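Long-range contact in topoisomerase IV subunit A (Escherichia coli, PDB 1ZVT), which forms the DNA-binding and DNA-cleaving subunit of a type II topoisomerase that decatenates and relaxes DNA, its C-terminal domain probably helping to select the DNA substrate: residues D145-R155 and G186-P197. Sequence-based numbering, arbitrary orientation.
Sequences DMLLAITQAGR and GEDGLAQLYVLP
Leu148 lays its CD2 methyl at the edge of the Tyr194 ring, 3.9 Å from Tyr194 CD1, and the same methyl also meets CD1 of Leu196. With CG anti to the backbone N (chi1 176°), Leu148 runs alongside the tyrosine, pointing the same way. Farther along that edge, CD1 of Ile150 reaches Tyr194 CE1, the two side chains crossing at a slant. The other face of the ladder is aliphatic: Leu193 CD1 lies 3.7 Å from Leu147 CD2, while Ala149 CB packs 3.6 Å from Leu190 CD1.

Between these layers runs a regular antiparallel ladder, with Met146, Leu148 and Ile150 in hydrogen-bonded pairs with Leu196, Tyr194 and Gln192. The regularity breaks at a classic beta bulge: Ala191 and Gln192 both face Ile150, whose carbonyl O accepts from both of their amides, 2.9 Å from Ala191 N. Beyond it, Gln152 N still bonds to Gly189 O.

Past the strand ends, Asp188 holds the type I turn from Thr151 to Gly154. Its OD1 takes Ala153 N at 3.0 Å, approached from above the carboxylate plane, and OD2 accepts from a water that also binds Thr151 OG1 and Arg155 NH1. This water sits 2.8 Å from Asp188 OD2 and bridges an Asp–Arg pair too far apart for a salt bridge. Replacing Asp188 by alanine is likely to leave Ala153 N without this acceptor and the water without one of its three anchors, freeing the Arg155 guanidinium to shift.

In this blade of the beta-pinwheel, strand 190-196 is an outermost strand, and 146-151 lies between it and 155-160. Leu99 of strand 97-101 packs on Leu147, Leu193 and Val195, whereas Leu202 of strand 201-206 covers Leu148, Tyr194 and Leu196.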
loop_
_atom_site.group_PDB
_atom_site.type_symbol
_atom_site.label_atom_id
_atom_site.label_comp_id
_atom_site.label_asym_id
_atom_site.label_seq_id
_atom_site.Cartn_x
_atom_site.Cartn_y
_atom_site.Cartn_z
ATOM N N ASP A 145 -0.956 -6.678 -15.872
ATOM C CA ASP A 145 -1.445 -5.347 -15.512
ATOM C C ASP A 145 -0.350 -4.285 -15.712
ATOM O O ASP A 145 0.840 -4.619 -15.806
ATOM C CB ASP A 145 -1.952 -5.351 -14.065
ATOM C CG ASP A 145 -3.353 -6.009 -13.908
ATOM O OD1 ASP A 145 -4.013 -6.354 -14.920
ATOM O OD2 ASP A 145 -3.788 -6.187 -12.741
ATOM N N MET A 146 -0.772 -3.020 -15.802
ATOM C CA MET A 146 0.148 -1.893 -15.990
ATOM C C MET A 146 0.385 -1.201 -14.654
ATOM O O MET A 146 -0.532 -1.037 -13.862
ATOM C CB MET A 146 -0.437 -0.850 -16.942
ATOM C CG MET A 146 -0.755 -1.374 -18.329
ATOM S SD MET A 146 0.745 -1.955 -19.129
ATOM C CE MET A 146 1.659 -0.480 -19.349
ATOM N N LEU A 147 1.622 -0.815 -14.408
ATOM C CA LEU A 147 1.974 0.032 -13.266
ATOM C C LEU A 147 1.855 1.477 -13.735
ATOM O O LEU A 147 2.303 1.811 -14.829
ATOM C CB LEU A 147 3.424 -0.272 -12.832
ATOM C CG LEU A 147 4.034 0.513 -11.662
ATOM C CD1 LEU A 147 5.133 -0.309 -11.004
ATOM C CD2 LEU A 147 4.563 1.882 -12.112
ATOM N N LEU A 148 1.227 2.320 -12.923
ATOM C CA LEU A 148 1.077 3.727 -13.266
ATOM C C LEU A 148 1.574 4.530 -12.084
ATOM O O LEU A 148 1.126 4.324 -10.940
ATOM C CB LEU A 148 -0.385 4.074 -13.590
ATOM C CG LEU A 148 -0.643 5.551 -13.878
ATOM C CD1 LEU A 148 0.076 6.050 -15.135
ATOM C CD2 LEU A 148 -2.129 5.836 -13.988
ATOM N N ALA A 149 2.570 5.372 -12.344
ATOM C CA ALA A 149 3.159 6.191 -11.294
ATOM C C ALA A 149 2.901 7.640 -11.610
ATOM O O ALA A 149 3.005 8.058 -12.767
ATOM C CB ALA A 149 4.707 5.967 -11.252
ATOM N N ILE A 150 2.569 8.419 -10.580
ATOM C CA ILE A 150 2.360 9.862 -10.728
ATOM C C ILE A 150 3.192 10.548 -9.654
ATOM O O ILE A 150 3.082 10.199 -8.482
ATOM C CB ILE A 150 0.866 10.268 -10.509
ATOM C CG1 ILE A 150 -0.037 9.441 -11.455
ATOM C CG2 ILE A 150 0.697 11.794 -10.714
ATOM C CD1 ILE A 150 -1.542 9.724 -11.203
ATOM N N THR A 151 4.035 11.498 -10.046
ATOM C CA THR A 151 4.880 12.193 -9.067
ATOM C C THR A 151 4.233 13.451 -8.474
ATOM O O THR A 151 3.264 13.995 -9.034
ATOM C CB THR A 151 6.243 12.617 -9.670
ATOM O OG1 THR A 151 6.058 13.687 -10.602
ATOM C CG2 THR A 151 6.901 11.445 -10.392
ATOM N N GLN A 152 4.831 13.942 -7.386
ATOM C CA GLN A 152 4.378 15.154 -6.709
ATOM C C GLN A 152 4.463 16.349 -7.667
ATOM O O GLN A 152 3.651 17.276 -7.597
ATOM C CB GLN A 152 5.269 15.353 -5.487
ATOM C CG GLN A 152 5.018 16.533 -4.612
ATOM C CD GLN A 152 6.065 16.638 -3.515
ATOM O OE1 GLN A 152 6.552 17.736 -3.211
ATOM N NE2 GLN A 152 6.445 15.490 -2.935
ATOM N N ALA A 153 5.450 16.321 -8.562
ATOM C CA ALA A 153 5.639 17.406 -9.538
ATOM C C ALA A 153 4.619 17.341 -10.667
ATOM O O ALA A 153 4.406 18.324 -11.387
ATOM C CB ALA A 153 7.084 17.405 -10.090
ATOM N N GLY A 154 3.976 16.189 -10.818
ATOM C CA GLY A 154 2.935 15.986 -11.820
ATOM C C GLY A 154 3.373 15.214 -13.046
ATOM O O GLY A 154 2.784 15.368 -14.114
ATOM N N ARG A 155 4.416 14.392 -12.915
ATOM C CA ARG A 155 4.825 13.554 -14.042
ATOM C C ARG A 155 4.180 12.187 -13.942
ATOM O O ARG A 155 4.005 11.664 -12.848
ATOM C CB ARG A 155 6.347 13.405 -14.124
ATOM C CG ARG A 155 7.040 14.730 -14.446
ATOM C CD ARG A 155 8.526 14.591 -14.651
ATOM N NE ARG A 155 8.978 15.876 -15.177
ATOM C CZ ARG A 155 9.259 16.927 -14.417
ATOM N NH1 ARG A 155 9.190 16.842 -13.090
ATOM N NH2 ARG A 155 9.597 18.075 -14.987
ATOM N N GLY A 186 11.961 16.593 0.119
ATOM C CA GLY A 186 10.505 16.646 0.025
ATOM C C GLY A 186 10.011 17.512 -1.116
ATOM O O GLY A 186 8.826 17.894 -1.143
ATOM N N GLU A 187 10.893 17.806 -2.075
ATOM C CA GLU A 187 10.561 18.687 -3.198
ATOM C C GLU A 187 9.945 17.962 -4.396
ATOM O O GLU A 187 9.364 18.590 -5.299
ATOM C CB GLU A 187 11.794 19.478 -3.631
ATOM C CG GLU A 187 12.296 20.419 -2.558
ATOM C CD GLU A 187 13.687 20.953 -2.848
ATOM O OE1 GLU A 187 14.359 20.462 -3.786
ATOM O OE2 GLU A 187 14.126 21.855 -2.114
ATOM N N ASP A 188 10.060 16.635 -4.387
ATOM C CA ASP A 188 9.374 15.796 -5.337
ATOM C C ASP A 188 9.294 14.414 -4.724
ATOM O O ASP A 188 9.890 14.157 -3.684
ATOM C CB ASP A 188 10.109 15.748 -6.671
ATOM C CG ASP A 188 9.219 15.305 -7.834
ATOM O OD1 ASP A 188 8.012 14.967 -7.638
ATOM O OD2 ASP A 188 9.726 15.350 -8.971
ATOM N N GLY A 189 8.565 13.514 -5.370
ATOM C CA GLY A 189 8.374 12.192 -4.775
ATOM C C GLY A 189 7.271 11.485 -5.530
ATOM O O GLY A 189 6.603 12.094 -6.380
ATOM N N LEU A 190 7.115 10.192 -5.252
ATOM C CA LEU A 190 6.070 9.417 -5.895
ATOM C C LEU A 190 4.782 9.653 -5.078
ATOM O O LEU A 190 4.722 9.289 -3.889
ATOM C CB LEU A 190 6.519 7.943 -5.961
ATOM C CG LEU A 190 5.589 6.870 -6.495
ATOM C CD1 LEU A 190 5.161 7.207 -7.930
ATOM C CD2 LEU A 190 6.279 5.505 -6.399
ATOM N N ALA A 191 3.792 10.317 -5.703
ATOM C CA ALA A 191 2.516 10.713 -5.076
ATOM C C ALA A 191 1.455 9.641 -5.125
ATOM O O ALA A 191 0.705 9.479 -4.149
ATOM C CB ALA A 191 1.960 11.952 -5.760
ATOM N N GLN A 192 1.346 8.963 -6.263
ATOM C CA GLN A 192 0.348 7.908 -6.426
ATOM C C GLN A 192 0.988 6.764 -7.181
ATOM O O GLN A 192 1.813 7.003 -8.067
ATOM C CB GLN A 192 -0.824 8.389 -7.277
ATOM C CG GLN A 192 -1.521 9.667 -6.772
ATOM C CD GLN A 192 -2.621 9.429 -5.774
ATOM O OE1 GLN A 192 -3.025 10.359 -5.075
ATOM N NE2 GLN A 192 -3.147 8.218 -5.727
ATOM N N LEU A 193 0.595 5.540 -6.859
ATOM C CA LEU A 193 1.124 4.381 -7.564
ATOM C C LEU A 193 0.046 3.331 -7.665
ATOM O O LEU A 193 -0.450 2.837 -6.621
ATOM C CB LEU A 193 2.306 3.789 -6.765
ATOM C CG LEU A 193 3.069 2.582 -7.338
ATOM C CD1 LEU A 193 3.705 2.929 -8.697
ATOM C CD2 LEU A 193 4.165 2.119 -6.378
ATOM N N TYR A 194 -0.289 2.960 -8.891
ATOM C CA TYR A 194 -1.389 1.995 -9.128
ATOM C C TYR A 194 -0.943 0.819 -9.965
ATOM O O TYR A 194 0.039 0.915 -10.691
ATOM C CB TYR A 194 -2.506 2.689 -9.912
ATOM C CG TYR A 194 -2.908 4.051 -9.436
ATOM C CD1 TYR A 194 -2.657 5.173 -10.227
ATOM C CD2 TYR A 194 -3.566 4.224 -8.224
ATOM C CE1 TYR A 194 -3.061 6.438 -9.815
ATOM C CE2 TYR A 194 -3.960 5.497 -7.796
ATOM C CZ TYR A 194 -3.696 6.582 -8.607
ATOM O OH TYR A 194 -4.064 7.850 -8.237
ATOM N N VAL A 195 -1.715 -0.272 -9.912
ATOM C CA VAL A 195 -1.549 -1.357 -10.857
ATOM C C VAL A 195 -2.931 -1.539 -11.453
ATOM O O VAL A 195 -3.923 -1.733 -10.713
ATOM C CB VAL A 195 -0.983 -2.643 -10.219
ATOM C CG1 VAL A 195 -0.967 -3.758 -11.238
ATOM C CG2 VAL A 195 0.447 -2.392 -9.674
ATOM N N LEU A 196 -3.004 -1.354 -12.767
ATOM C CA LEU A 196 -4.275 -1.257 -13.468
ATOM C C LEU A 196 -4.288 -2.258 -14.605
ATOM O O LEU A 196 -3.274 -2.482 -15.259
ATOM C CB LEU A 196 -4.450 0.113 -14.141
ATOM C CG LEU A 196 -3.969 1.464 -13.632
ATOM C CD1 LEU A 196 -3.695 2.391 -14.816
ATOM C CD2 LEU A 196 -5.028 2.047 -12.743
ATOM N N PRO A 197 -5.455 -2.803 -14.897
ATOM C CA PRO A 197 -5.624 -3.465 -16.196
ATOM C C PRO A 197 -5.308 -2.480 -17.315
ATOM O O PRO A 197 -5.780 -1.335 -17.278
ATOM C CB PRO A 197 -7.106 -3.818 -16.241
ATOM C CG PRO A 197 -7.598 -3.683 -14.866
ATOM C CD PRO A 197 -6.664 -2.828 -14.067
HETATM O O HOH W 1 8.504 14.397 -11.249
#